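Local coordinates for protein TonB-dependent siderophore receptor (Pseudomonas aeruginosa 39016, PDB 5NEC) that probably takes up iron-siderophore complexes, and siderophore-drug conjugates, across the outer membrane in a TonB-dependent manner, at residues Tyr33-Ser38 with Val54-Lys59; Lys63-Val68 with Ser642-Tyr647; Ala73-Pro78 with Arg680-Ala685; Arg94-Gly99 with Met633-Lys638; Lys706-Ala711 with Ala717-Gly722. All coordinates share one frame; numbering follows the deposited sequence.

The five contacts sample a TonB-dependent receptor, a plug domain inside a 22-stranded beta-barrel. Contact 1 lies near the N-terminus and leads through strand 54-57 into helix 59-64. Contacts 2 and 3 follow: helices 59-64 and 70-74, with the turn at the end of the second, face barrel strands 639-650 and 674-688, their centres about 5 Å apart. Y33 of contact 1 reaches D64 and W644 of contact 2. Contact 4 comes later in the plug, about 23 Å from contact 2 between centres, and meets the loop before strand 639-650. Contact 5 is a hairpin near the C-terminus, tied to contact 3 through Y707 and R680. Contacts 2 and 3 form one plug-barrel interface, contact 4 a second.

Contact 1: Tyr33-Ser38 with Val54-Lys59; sequences YNVDRS and VTVVPK
V35 meets V56 and P58 through its whole side chain. Its CB comes first, 3.9 Å from V56 CG1. CG1 of V35 lies anti to the backbone N (chi1 163°) and stays over the same methyl, V56 CG1, at 4.0 Å. CG2 of V35 takes the other branch and touches P58 CB at 3.8 Å. The two valines cross at about a right angle. V35 and P58 instead slide past each other in opposite directions. One valine thus spans two residues that lie on the same side of the 54-59 chain. The segment 54-57 is an outermost strand of the mixed plug sheet, and its backbone bonds go to strand 124-130. The 33-38 chain has no regular structure and makes no hydrogen bond to it, so apolar packing, chiefly of side chains, carries the contact. P58 sits at the N-cap position of helix 59-64. Its ring also meets the backbone of Y33, with P58 CG 3.7 Å from Y33 O. The Y33 side chain itself leaves the 54-59 chain. Its hydroxyl bonds to D64 and W644, and K597 makes a cation-pi contact with its ring. Q126 of strand 124-130 touches both V35 and V56.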
# COMPACT_ATOMS: atom_id res chain seq x y z
N TYR A 33 -10.91 4.18 16.79
CA TYR A 33 -10.01 3.15 16.28
C TYR A 33 -10.75 2.01 15.59
O TYR A 33 -10.12 1.12 15.03
CB TYR A 33 -9.15 2.58 17.42
CG TYR A 33 -7.88 3.35 17.75
CD1 TYR A 33 -7.67 4.66 17.32
CD2 TYR A 33 -6.89 2.74 18.52
CE1 TYR A 33 -6.50 5.33 17.65
CE2 TYR A 33 -5.73 3.41 18.86
CZ TYR A 33 -5.55 4.70 18.43
OH TYR A 33 -4.39 5.34 18.76
N ASN A 34 -12.08 2.04 15.63
CA ASN A 34 -12.91 1.07 14.91
C ASN A 34 -13.86 1.78 13.96
O ASN A 34 -14.55 2.71 14.36
CB ASN A 34 -13.73 0.21 15.87
CG ASN A 34 -14.51 -0.88 15.15
OD1 ASN A 34 -13.96 -1.93 14.85
ND2 ASN A 34 -15.78 -0.62 14.83
N VAL A 35 -13.89 1.32 12.71
CA VAL A 35 -14.80 1.83 11.69
C VAL A 35 -15.71 0.65 11.33
O VAL A 35 -15.22 -0.42 10.95
CB VAL A 35 -14.01 2.38 10.48
CG1 VAL A 35 -14.88 2.53 9.24
CG2 VAL A 35 -13.38 3.72 10.85
N ASP A 36 -17.01 0.86 11.45
CA ASP A 36 -17.99 -0.25 11.38
C ASP A 36 -18.59 -0.48 9.99
O ASP A 36 -19.31 -1.46 9.78
CB ASP A 36 -19.09 -0.08 12.46
CG ASP A 36 -19.91 1.22 12.31
OD1 ASP A 36 -20.12 1.71 11.17
OD2 ASP A 36 -20.37 1.75 13.35
N ARG A 37 -18.28 0.42 9.05
CA ARG A 37 -18.83 0.37 7.70
C ARG A 37 -17.74 0.80 6.70
O ARG A 37 -16.86 1.60 7.03
CB ARG A 37 -20.06 1.26 7.61
CG ARG A 37 -20.85 1.07 6.31
CD ARG A 37 -22.17 1.82 6.30
NE ARG A 37 -23.34 0.96 6.56
CZ ARG A 37 -23.86 0.08 5.70
NH1 ARG A 37 -23.35 -0.13 4.49
NH2 ARG A 37 -24.94 -0.62 6.06
N SER A 38 -17.81 0.25 5.49
CA SER A 38 -16.97 0.71 4.39
C SER A 38 -17.49 2.05 3.87
O SER A 38 -18.65 2.39 4.06
CB SER A 38 -16.97 -0.33 3.28
OG SER A 38 -16.08 0.04 2.24
N VAL A 54 -11.97 -7.97 6.64
CA VAL A 54 -11.74 -6.57 6.26
C VAL A 54 -11.21 -5.83 7.46
O VAL A 54 -11.80 -5.89 8.53
CB VAL A 54 -13.03 -5.89 5.78
CG1 VAL A 54 -12.78 -4.42 5.46
CG2 VAL A 54 -13.61 -6.63 4.58
N THR A 55 -10.09 -5.12 7.29
CA THR A 55 -9.55 -4.25 8.34
C THR A 55 -9.46 -2.83 7.81
O THR A 55 -8.85 -2.58 6.77
CB THR A 55 -8.15 -4.70 8.80
OG1 THR A 55 -8.19 -6.06 9.22
CG2 THR A 55 -7.62 -3.81 9.94
N VAL A 56 -10.06 -1.89 8.53
CA VAL A 56 -9.96 -0.48 8.18
C VAL A 56 -8.94 0.19 9.11
O VAL A 56 -9.04 0.08 10.32
CB VAL A 56 -11.34 0.19 8.24
CG1 VAL A 56 -11.22 1.68 7.91
CG2 VAL A 56 -12.30 -0.52 7.27
N VAL A 57 -7.93 0.84 8.53
CA VAL A 57 -7.03 1.68 9.30
C VAL A 57 -7.67 3.06 9.33
O VAL A 57 -7.68 3.75 8.30
CB VAL A 57 -5.61 1.77 8.71
CG1 VAL A 57 -4.70 2.58 9.63
CG2 VAL A 57 -5.06 0.37 8.47
N PRO A 58 -8.23 3.46 10.48
CA PRO A 58 -8.93 4.74 10.55
C PRO A 58 -7.99 5.94 10.67
O PRO A 58 -6.83 5.79 11.07
CB PRO A 58 -9.77 4.61 11.80
CG PRO A 58 -8.96 3.73 12.69
CD PRO A 58 -8.17 2.81 11.81
N LYS A 59 -8.53 7.10 10.33
CA LYS A 59 -7.85 8.39 10.43
C LYS A 59 -7.00 8.55 11.69
O LYS A 59 -5.87 9.02 11.63
CB LYS A 59 -8.89 9.52 10.39
CG LYS A 59 -8.31 10.92 10.24
CD LYS A 59 -9.25 11.99 10.80
CE LYS A 59 -10.54 12.07 9.99
NZ LYS A 59 -11.67 12.68 10.73

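Contact 2: Lys63-Val68 with Ser642-Tyr647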
# COMPACT_ATOMS: atom_id res chain seq x y z
N LYS A 63 -3.00 9.34 12.29
CA LYS A 63 -2.48 10.49 13.05
C LYS A 63 -1.65 10.08 14.28
O LYS A 63 -0.59 10.62 14.48
CB LYS A 63 -3.61 11.41 13.51
CG LYS A 63 -4.33 12.09 12.38
CD LYS A 63 -5.27 13.17 12.90
CE LYS A 63 -6.12 13.78 11.78
NZ LYS A 63 -7.35 14.43 12.32
N ASP A 64 -2.14 9.13 15.07
CA ASP A 64 -1.45 8.73 16.32
C ASP A 64 -0.09 8.07 16.09
O ASP A 64 0.83 8.26 16.89
CB ASP A 64 -2.34 7.80 17.19
CG ASP A 64 -3.56 8.51 17.80
OD1 ASP A 64 -3.63 9.75 17.83
OD2 ASP A 64 -4.48 7.79 18.25
N THR A 65 0.03 7.30 15.00
CA THR A 65 1.32 6.71 14.58
C THR A 65 2.21 7.71 13.83
O THR A 65 3.37 7.42 13.61
CB THR A 65 1.13 5.44 13.69
OG1 THR A 65 0.45 5.77 12.47
CG2 THR A 65 0.35 4.34 14.45
N ALA A 66 1.67 8.86 13.44
CA ALA A 66 2.37 9.87 12.62
C ALA A 66 2.95 9.28 11.31
O ALA A 66 4.00 9.69 10.85
CB ALA A 66 3.45 10.57 13.42
N ALA A 67 2.21 8.34 10.72
CA ALA A 67 2.55 7.74 9.44
C ALA A 67 2.65 8.80 8.36
O ALA A 67 1.75 9.63 8.24
CB ALA A 67 1.49 6.71 9.05
N VAL A 68 3.74 8.77 7.59
CA VAL A 68 3.93 9.72 6.48
C VAL A 68 3.77 9.05 5.11
O VAL A 68 3.99 9.70 4.09
CB VAL A 68 5.30 10.46 6.57
CG1 VAL A 68 5.36 11.27 7.86
CG2 VAL A 68 6.49 9.51 6.49
N SER A 642 0.89 -7.18 15.06
CA SER A 642 0.89 -5.72 15.18
C SER A 642 -0.04 -5.34 16.32
O SER A 642 -1.18 -5.80 16.37
CB SER A 642 0.40 -5.07 13.88
OG SER A 642 1.25 -5.37 12.77
N LEU A 643 0.46 -4.52 17.25
CA LEU A 643 -0.32 -4.00 18.36
C LEU A 643 -0.08 -2.51 18.40
O LEU A 643 1.07 -2.09 18.49
CB LEU A 643 0.16 -4.61 19.69
CG LEU A 643 -0.42 -3.97 20.97
CD1 LEU A 643 -1.93 -4.11 20.99
CD2 LEU A 643 0.17 -4.58 22.22
N TRP A 644 -1.15 -1.72 18.32
CA TRP A 644 -1.08 -0.28 18.58
C TRP A 644 -2.09 0.04 19.67
O TRP A 644 -3.25 -0.36 19.58
CB TRP A 644 -1.40 0.54 17.32
CG TRP A 644 -1.33 2.01 17.59
CD1 TRP A 644 -2.38 2.86 17.77
CD2 TRP A 644 -0.15 2.79 17.74
NE1 TRP A 644 -1.92 4.14 18.00
CE2 TRP A 644 -0.56 4.12 18.00
CE3 TRP A 644 1.23 2.50 17.67
CZ2 TRP A 644 0.36 5.16 18.20
CZ3 TRP A 644 2.14 3.53 17.85
CH2 TRP A 644 1.70 4.86 18.12
N THR A 645 -1.65 0.78 20.69
CA THR A 645 -2.50 1.13 21.81
C THR A 645 -2.26 2.54 22.34
O THR A 645 -1.11 3.00 22.37
CB THR A 645 -2.36 0.10 22.94
OG1 THR A 645 -3.34 0.37 23.94
CG2 THR A 645 -0.98 0.13 23.59
N THR A 646 -3.34 3.21 22.74
CA THR A 646 -3.24 4.50 23.43
C THR A 646 -4.03 4.48 24.73
O THR A 646 -5.03 3.78 24.85
CB THR A 646 -3.74 5.66 22.55
OG1 THR A 646 -5.07 5.42 22.11
CG2 THR A 646 -2.81 5.83 21.35
N TYR A 647 -3.54 5.25 25.69
CA TYR A 647 -4.16 5.37 27.00
C TYR A 647 -4.30 6.85 27.37
O TYR A 647 -3.31 7.58 27.35
CB TYR A 647 -3.33 4.64 28.06
CG TYR A 647 -4.09 4.43 29.35
CD1 TYR A 647 -5.05 3.41 29.45
CD2 TYR A 647 -3.88 5.27 30.45
CE1 TYR A 647 -5.75 3.22 30.63
CE2 TYR A 647 -4.58 5.09 31.63
CZ TYR A 647 -5.51 4.06 31.72
OH TYR A 647 -6.23 3.86 32.88
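T65 lays its methyl on the W644 indole. T65 CG2 sits 3.5 Å from the centroid of the six-membered ring and 7° off its normal, a CH-pi contact over the face. The threonine torsion explains this. With chi1 at 63°, CG2 is anti to the carbonyl carbon and points at the ring, while OG1 turns back to bond V61 O in the preceding helical turn. W644 extends from strand 639-650 with CG anti to the backbone N (chi1 -180°), which carries the indole from the barrel wall to the end of helix 59-64. D64 meets the same indole: its CB lies 3.8 Å from W644 NE1, and D64 O approaches W644 CZ2 obliquely at 3.4 Å. The methyl CG2 of T646 lies 4.0 Å from D64 OD2. The chain then leaves the helix at A66, where positive phi and bonds back into the last turn make a Schellman motif; A66 N bonds K63 O. The plug helix and barrel strand share no direct hydrogen bond here. Their polar groups are joined through Y33, whose hydroxyl bonds both D64 OD2 and W644 NE1. Q60 NE2 satisfies the other carboxylate oxygen, and the tyrosine hydroxyl probably helps to stabilise the buried charge.

Contact 3: Ala73-Pro78 with Arg680-Ala685; sequences ALRTVP and RYDAMA
R75 reaches from the plug to D682 and R680 on barrel strand 674-688, forming a salt-bridge network between the two domains of this TonB-dependent receptor. R75 lies in a type I turn, L74 to V77, at the end region of helix 70-74. Its chain is extended from CG to NE and meets D682 from the opposite direction. Both R75 NE and R75 NH2 are directed to one oxygen, D682 OD2. R75 NH2 is modelled 2.5 Å from D682 OD2, a length so short that it is doubtful. The bond from R75 NE is weak, at 130°. The carboxylate oxygen lies at the edge of the R75 guanidinium, near its plane, but the carboxylate is turned 56° against it. R680 comes at about a right angle to R75, yet its guanidinium lies nearly flat on the other, with centres 4.3 Å apart. R75 NE stands over one face of R680, offset toward the rim. D682 lies at the edges of both guanidinium groups, gives a different oxygen to each arginine and probably balances their charge. D72 takes R75 NH1 in a further salt bridge, and Y707 OH bonds R680 NH1. The backbone N of N701 also bonds D682 OD1. Within the strand, R680 NE meets D682 OD1 at 2.8 Å, on the syn side of the carboxylate and in the guanidinium plane.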
# COMPACT_ATOMS: atom_id res chain seq x y z
N ALA A 73 1.88 3.37 7.36
CA ALA A 73 0.56 3.18 7.96
C ALA A 73 0.14 1.71 8.01
O ALA A 73 -0.49 1.29 8.99
CB ALA A 73 -0.49 4.00 7.20
N LEU A 74 0.48 0.95 6.97
CA LEU A 74 0.10 -0.47 6.90
C LEU A 74 0.91 -1.40 7.82
O LEU A 74 0.55 -2.56 7.97
CB LEU A 74 0.11 -0.99 5.45
CG LEU A 74 -1.02 -0.47 4.56
CD1 LEU A 74 -0.70 -0.80 3.10
CD2 LEU A 74 -2.39 -1.03 4.94
N ARG A 75 1.96 -0.90 8.46
CA ARG A 75 2.64 -1.67 9.51
C ARG A 75 1.70 -2.10 10.64
O ARG A 75 1.98 -3.09 11.32
CB ARG A 75 3.87 -0.91 10.06
CG ARG A 75 3.65 0.06 11.22
CD ARG A 75 4.86 0.96 11.41
NE ARG A 75 4.82 1.80 12.62
CZ ARG A 75 4.33 3.04 12.71
NH1 ARG A 75 3.77 3.69 11.68
NH2 ARG A 75 4.40 3.66 13.88
N THR A 76 0.60 -1.37 10.84
CA THR A 76 -0.45 -1.73 11.80
C THR A 76 -1.34 -2.93 11.43
O THR A 76 -2.07 -3.41 12.25
CB THR A 76 -1.39 -0.52 12.11
OG1 THR A 76 -1.92 0.02 10.89
CG2 THR A 76 -0.66 0.56 12.86
N VAL A 77 -1.28 -3.39 10.19
CA VAL A 77 -2.06 -4.54 9.75
C VAL A 77 -1.09 -5.65 9.38
O VAL A 77 -0.43 -5.58 8.34
CB VAL A 77 -2.95 -4.19 8.55
CG1 VAL A 77 -3.74 -5.41 8.10
CG2 VAL A 77 -3.89 -3.05 8.92
N PRO A 78 -1.03 -6.72 10.20
CA PRO A 78 -0.01 -7.75 10.02
C PRO A 78 -0.21 -8.58 8.77
O PRO A 78 -1.33 -8.74 8.30
CB PRO A 78 -0.19 -8.63 11.26
CG PRO A 78 -1.66 -8.54 11.54
CD PRO A 78 -2.06 -7.13 11.19
N ARG A 680 9.92 -4.61 16.47
CA ARG A 680 10.06 -3.16 16.48
C ARG A 680 9.09 -2.59 17.50
O ARG A 680 7.95 -3.05 17.59
CB ARG A 680 9.76 -2.59 15.10
CG ARG A 680 9.56 -1.08 15.08
CD ARG A 680 9.13 -0.57 13.72
NE ARG A 680 8.69 0.81 13.81
CZ ARG A 680 8.41 1.62 12.78
NH1 ARG A 680 8.53 1.21 11.52
NH2 ARG A 680 8.00 2.86 13.01
N TYR A 681 9.54 -1.58 18.25
CA TYR A 681 8.66 -0.90 19.21
C TYR A 681 8.61 0.59 18.91
O TYR A 681 9.62 1.17 18.54
CB TYR A 681 9.10 -1.17 20.66
CG TYR A 681 9.10 -2.64 21.04
CD1 TYR A 681 10.23 -3.43 20.82
CD2 TYR A 681 7.98 -3.25 21.61
CE1 TYR A 681 10.26 -4.77 21.16
CE2 TYR A 681 7.99 -4.60 21.96
CZ TYR A 681 9.14 -5.35 21.71
OH TYR A 681 9.20 -6.70 22.04
N ASP A 682 7.42 1.17 19.03
CA ASP A 682 7.18 2.60 18.83
C ASP A 682 6.55 3.21 20.09
O ASP A 682 5.84 2.52 20.81
CB ASP A 682 6.19 2.79 17.68
CG ASP A 682 6.77 2.43 16.31
OD1 ASP A 682 8.00 2.20 16.18
OD2 ASP A 682 5.99 2.40 15.34
N ALA A 683 6.78 4.50 20.34
CA ALA A 683 6.18 5.21 21.49
C ALA A 683 5.57 6.52 21.03
O ALA A 683 6.07 7.10 20.07
CB ALA A 683 7.22 5.47 22.57
N MET A 684 4.50 6.97 21.69
CA MET A 684 3.96 8.32 21.48
C MET A 684 3.39 8.96 22.75
O MET A 684 2.95 8.28 23.67
CB MET A 684 2.89 8.35 20.36
CG MET A 684 1.46 7.93 20.73
SD MET A 684 0.35 9.16 21.48
CE MET A 684 0.02 10.21 20.08
N ALA A 685 3.35 10.29 22.74
CA ALA A 685 2.69 11.07 23.75
C ALA A 685 2.09 12.29 23.08
O ALA A 685 2.70 12.84 22.16
CB ALA A 685 3.70 11.49 24.80

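Contact 4: Arg94-Gly99 with Met633-Lys638; sequences RPFIRG and MPNTPK
F96 is covered over one ring face by N635. The methylene makes the contact: N635 CB lies 3.8 Å from the ring centroid, 11° off the normal, in a CH-pi contact. The rest of the asparagine continues over the same ring, with ring and amide planes 38° apart. N635 has CG anti to its carbonyl carbon (chi1 -52°), which carries the amide on over the ring toward F96 CZ. The backbone joins in as well, since N635 O lies 3.7 Å from F96 CB. That carbonyl is also the acceptor of a hydrogen bond from T81 OG1. F96 belongs to strand 94-97, the middle strand of a small antiparallel sheet in the plug, between strands 80-83 and 100-101. N635 lies in the loop that enters barrel strand 639-650, so the contact joins plug sheet to barrel wall. Beyond the strand the chain turns at R98 and G99, both with positive phi. G99 comes close to T636: its CA is 3.0 Å from T636 OG1 and 3.6 Å from T636 CG2. The T636 hydroxyl itself donates to P634 O at 2.8 Å, from above the carbonyl plane, and so bridges the loop across N635. On another part of G99 sits M633, whose chain is bent at chi2 and chi3 and brings CE to 3.3 Å from G99 O. The R98 side chain leads away from this loop, into salt bridges with E538 and E585 of the barrel.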
# COMPACT_ATOMS: atom_id res chain seq x y z
N ARG A 94 4.84 -2.40 -3.99
CA ARG A 94 3.98 -3.49 -4.39
C ARG A 94 3.58 -4.29 -3.14
O ARG A 94 4.40 -5.02 -2.62
CB ARG A 94 4.75 -4.36 -5.37
CG ARG A 94 4.07 -5.67 -5.74
CD ARG A 94 5.08 -6.63 -6.37
NE ARG A 94 5.74 -6.06 -7.54
CZ ARG A 94 5.79 -6.57 -8.77
NH1 ARG A 94 5.15 -7.69 -9.10
NH2 ARG A 94 6.45 -5.88 -9.71
N PRO A 95 2.33 -4.16 -2.67
CA PRO A 95 1.92 -4.96 -1.51
C PRO A 95 1.64 -6.44 -1.81
O PRO A 95 1.16 -6.76 -2.89
CB PRO A 95 0.64 -4.26 -1.03
CG PRO A 95 0.12 -3.57 -2.22
CD PRO A 95 1.30 -3.18 -3.05
N PHE A 96 1.96 -7.30 -0.85
CA PHE A 96 1.61 -8.73 -0.89
C PHE A 96 0.66 -9.02 0.26
O PHE A 96 0.93 -8.66 1.40
CB PHE A 96 2.86 -9.61 -0.74
CG PHE A 96 3.73 -9.65 -1.96
CD1 PHE A 96 4.57 -8.57 -2.27
CD2 PHE A 96 3.75 -10.78 -2.78
CE1 PHE A 96 5.41 -8.62 -3.39
CE2 PHE A 96 4.56 -10.82 -3.91
CZ PHE A 96 5.40 -9.75 -4.21
N ILE A 97 -0.47 -9.65 -0.04
CA ILE A 97 -1.53 -9.87 0.95
C ILE A 97 -1.85 -11.36 0.94
O ILE A 97 -2.11 -11.92 -0.13
CB ILE A 97 -2.78 -9.02 0.62
CG1 ILE A 97 -2.43 -7.53 0.59
CG2 ILE A 97 -3.92 -9.32 1.61
CD1 ILE A 97 -3.48 -6.64 -0.04
N ARG A 98 -1.79 -12.00 2.11
CA ARG A 98 -1.91 -13.46 2.23
C ARG A 98 -1.02 -14.19 1.23
O ARG A 98 -1.44 -15.16 0.57
CB ARG A 98 -3.35 -13.92 2.08
CG ARG A 98 -4.25 -13.48 3.21
CD ARG A 98 -5.65 -14.00 2.96
NE ARG A 98 -6.56 -13.75 4.07
CZ ARG A 98 -7.87 -14.02 4.06
NH1 ARG A 98 -8.44 -14.55 2.97
NH2 ARG A 98 -8.61 -13.77 5.13
N GLY A 99 0.21 -13.67 1.11
CA GLY A 99 1.23 -14.21 0.25
C GLY A 99 1.00 -14.12 -1.24
O GLY A 99 1.58 -14.90 -1.99
N MET A 633 6.10 -19.32 -0.12
CA MET A 633 5.90 -18.21 -1.07
C MET A 633 6.82 -17.09 -0.63
O MET A 633 6.99 -16.88 0.58
CB MET A 633 4.46 -17.68 -1.03
CG MET A 633 3.38 -18.66 -1.45
SD MET A 633 3.28 -19.01 -3.19
CE MET A 633 2.63 -17.46 -3.80
N PRO A 634 7.43 -16.36 -1.59
CA PRO A 634 8.22 -15.19 -1.19
C PRO A 634 7.34 -14.10 -0.58
O PRO A 634 6.14 -14.09 -0.79
CB PRO A 634 8.84 -14.72 -2.51
CG PRO A 634 7.95 -15.25 -3.58
CD PRO A 634 7.43 -16.55 -3.05
N ASN A 635 7.94 -13.22 0.21
CA ASN A 635 7.23 -12.04 0.75
C ASN A 635 5.99 -12.41 1.56
O ASN A 635 4.98 -11.72 1.52
CB ASN A 635 6.92 -11.07 -0.41
CG ASN A 635 8.17 -10.75 -1.22
OD1 ASN A 635 9.14 -10.18 -0.68
ND2 ASN A 635 8.19 -11.13 -2.49
N THR A 636 6.08 -13.52 2.29
CA THR A 636 4.95 -14.10 3.01
C THR A 636 5.44 -14.54 4.38
O THR A 636 5.83 -15.68 4.54
CB THR A 636 4.37 -15.31 2.24
OG1 THR A 636 4.11 -14.92 0.88
CG2 THR A 636 3.08 -15.81 2.89
N PRO A 637 5.45 -13.64 5.38
CA PRO A 637 5.90 -14.05 6.71
C PRO A 637 4.91 -15.02 7.31
O PRO A 637 3.70 -14.82 7.23
CB PRO A 637 5.91 -12.74 7.51
CG PRO A 637 4.94 -11.85 6.80
CD PRO A 637 5.00 -12.24 5.35
N LYS A 638 5.44 -16.09 7.89
CA LYS A 638 4.62 -17.15 8.45
C LYS A 638 3.83 -16.61 9.63
O LYS A 638 2.65 -16.89 9.74
CB LYS A 638 5.52 -18.32 8.86
CG LYS A 638 4.79 -19.61 9.13
CD LYS A 638 5.81 -20.71 9.39
CE LYS A 638 5.13 -22.02 9.75
NZ LYS A 638 4.45 -22.61 8.56

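Contact 5: Lys706-Ala711 with Ala717-Gly722; sequences KYFDKA and ASQAAG
Y707 and A720 meet through both backbone and side chain. A720 N donates to Y707 O at 2.9 Å, almost straight at 176°. A720 CB also lies over one face of the Y707 ring, offset toward the rim, 3.7 Å from the centroid. The tyrosine torsion allows this: CG stands between the backbone N and the carbonyl carbon (chi1 72°), which folds the ring back over the alanine. Further along, S718 N donates to K710 O at 3.0 Å, in the carbonyl plane, in an antiparallel hydrogen-bonded pair. The bond from D709 N to S718 O is weak. F708 and Q719 share the face that also carries A711 and A717. F708 CE1 rests 3.8 Å from Q719 CB, and the ring stands steeply to the amide, with planes 80° apart. Q719 extends past it, so that Q719 OE1 lies 3.6 Å from K706 CD. On the other face K710 CB and S718 CB pack at 4.0 Å. One water accepts from Y707 N and also lies within hydrogen-bonding distance of A720 O, beyond the last direct bond.

Within 706-711, K710 NZ makes a salt bridge to D709 OD2. Further out, K710 NZ bonds Q71 of the plug, and the Y707 ring stacks on Y678. Q719 NE2 bonds R265 O. The chain turns a corner at D709. The arrangement is an antiparallel beta hairpin of strands 708-711 and 716-719, extended by strand 244-245 into a small three-stranded sheet.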
# COMPACT_ATOMS: atom_id res chain seq x y z
N LYS A 706 18.08 -2.64 13.70
CA LYS A 706 18.38 -2.70 12.28
C LYS A 706 17.63 -3.90 11.70
O LYS A 706 17.72 -5.01 12.22
CB LYS A 706 19.88 -2.80 12.02
CG LYS A 706 20.24 -2.50 10.57
CD LYS A 706 21.74 -2.50 10.28
CE LYS A 706 22.30 -3.91 10.28
NZ LYS A 706 23.78 -3.86 10.40
N TYR A 707 16.83 -3.65 10.67
CA TYR A 707 16.05 -4.69 10.05
C TYR A 707 15.71 -4.34 8.61
O TYR A 707 15.92 -3.21 8.17
CB TYR A 707 14.77 -5.00 10.87
CG TYR A 707 13.69 -3.93 10.81
CD1 TYR A 707 12.67 -3.97 9.85
CD2 TYR A 707 13.69 -2.87 11.73
CE1 TYR A 707 11.69 -2.99 9.79
CE2 TYR A 707 12.70 -1.89 11.69
CZ TYR A 707 11.71 -1.95 10.72
OH TYR A 707 10.74 -0.99 10.69
N PHE A 708 15.19 -5.33 7.90
CA PHE A 708 15.00 -5.24 6.48
C PHE A 708 13.55 -5.50 6.16
O PHE A 708 13.03 -6.60 6.36
CB PHE A 708 15.92 -6.24 5.79
CG PHE A 708 17.37 -6.02 6.09
CD1 PHE A 708 18.13 -5.15 5.33
CD2 PHE A 708 17.97 -6.66 7.18
CE1 PHE A 708 19.46 -4.92 5.63
CE2 PHE A 708 19.30 -6.44 7.48
CZ PHE A 708 20.05 -5.57 6.71
N ASP A 709 12.92 -4.44 5.66
CA ASP A 709 11.48 -4.41 5.40
C ASP A 709 11.07 -4.90 4.01
O ASP A 709 9.90 -5.09 3.77
CB ASP A 709 10.93 -2.99 5.63
CG ASP A 709 11.60 -1.93 4.75
OD1 ASP A 709 12.76 -2.09 4.33
OD2 ASP A 709 10.98 -0.90 4.49
N LYS A 710 12.02 -5.08 3.08
CA LYS A 710 11.71 -5.71 1.78
C LYS A 710 12.85 -6.63 1.39
O LYS A 710 14.02 -6.24 1.44
CB LYS A 710 11.52 -4.68 0.66
CG LYS A 710 10.52 -3.56 0.94
CD LYS A 710 10.74 -2.39 0.01
CE LYS A 710 9.82 -1.25 0.39
NZ LYS A 710 10.10 -0.70 1.74
N ALA A 711 12.49 -7.86 1.02
CA ALA A 711 13.44 -8.85 0.53
C ALA A 711 13.18 -9.03 -0.95
O ALA A 711 12.11 -9.50 -1.32
CB ALA A 711 13.23 -10.16 1.27
N ALA A 717 18.50 -6.47 -0.34
CA ALA A 717 17.32 -6.17 0.45
C ALA A 717 17.34 -4.70 0.88
O ALA A 717 18.40 -4.05 0.96
CB ALA A 717 17.30 -7.04 1.69
N SER A 718 16.16 -4.20 1.20
CA SER A 718 15.99 -2.82 1.64
C SER A 718 16.05 -2.77 3.15
O SER A 718 15.39 -3.55 3.81
CB SER A 718 14.65 -2.28 1.16
OG SER A 718 14.40 -1.03 1.77
N GLN A 719 16.84 -1.84 3.68
CA GLN A 719 16.98 -1.63 5.12
C GLN A 719 16.00 -0.55 5.57
O GLN A 719 15.89 0.49 4.95
CB GLN A 719 18.43 -1.24 5.45
CG GLN A 719 18.71 -1.02 6.94
CD GLN A 719 20.19 -0.78 7.23
OE1 GLN A 719 21.06 -1.59 6.87
NE2 GLN A 719 20.50 0.34 7.88
N ALA A 720 15.31 -0.77 6.68
CA ALA A 720 14.31 0.18 7.17
C ALA A 720 14.99 1.30 7.91
O ALA A 720 16.20 1.26 8.19
CB ALA A 720 13.33 -0.52 8.09
N ALA A 721 14.20 2.30 8.25
CA ALA A 721 14.69 3.45 8.98
C ALA A 721 15.10 3.02 10.38
O ALA A 721 14.56 2.04 10.94
CB ALA A 721 13.62 4.52 9.03
N GLY A 722 16.07 3.73 10.94
CA GLY A 722 16.46 3.55 12.36
C GLY A 722 15.55 4.35 13.29
O GLY A 722 14.49 4.80 12.88
O HOH W 1 16.51 -0.56 10.55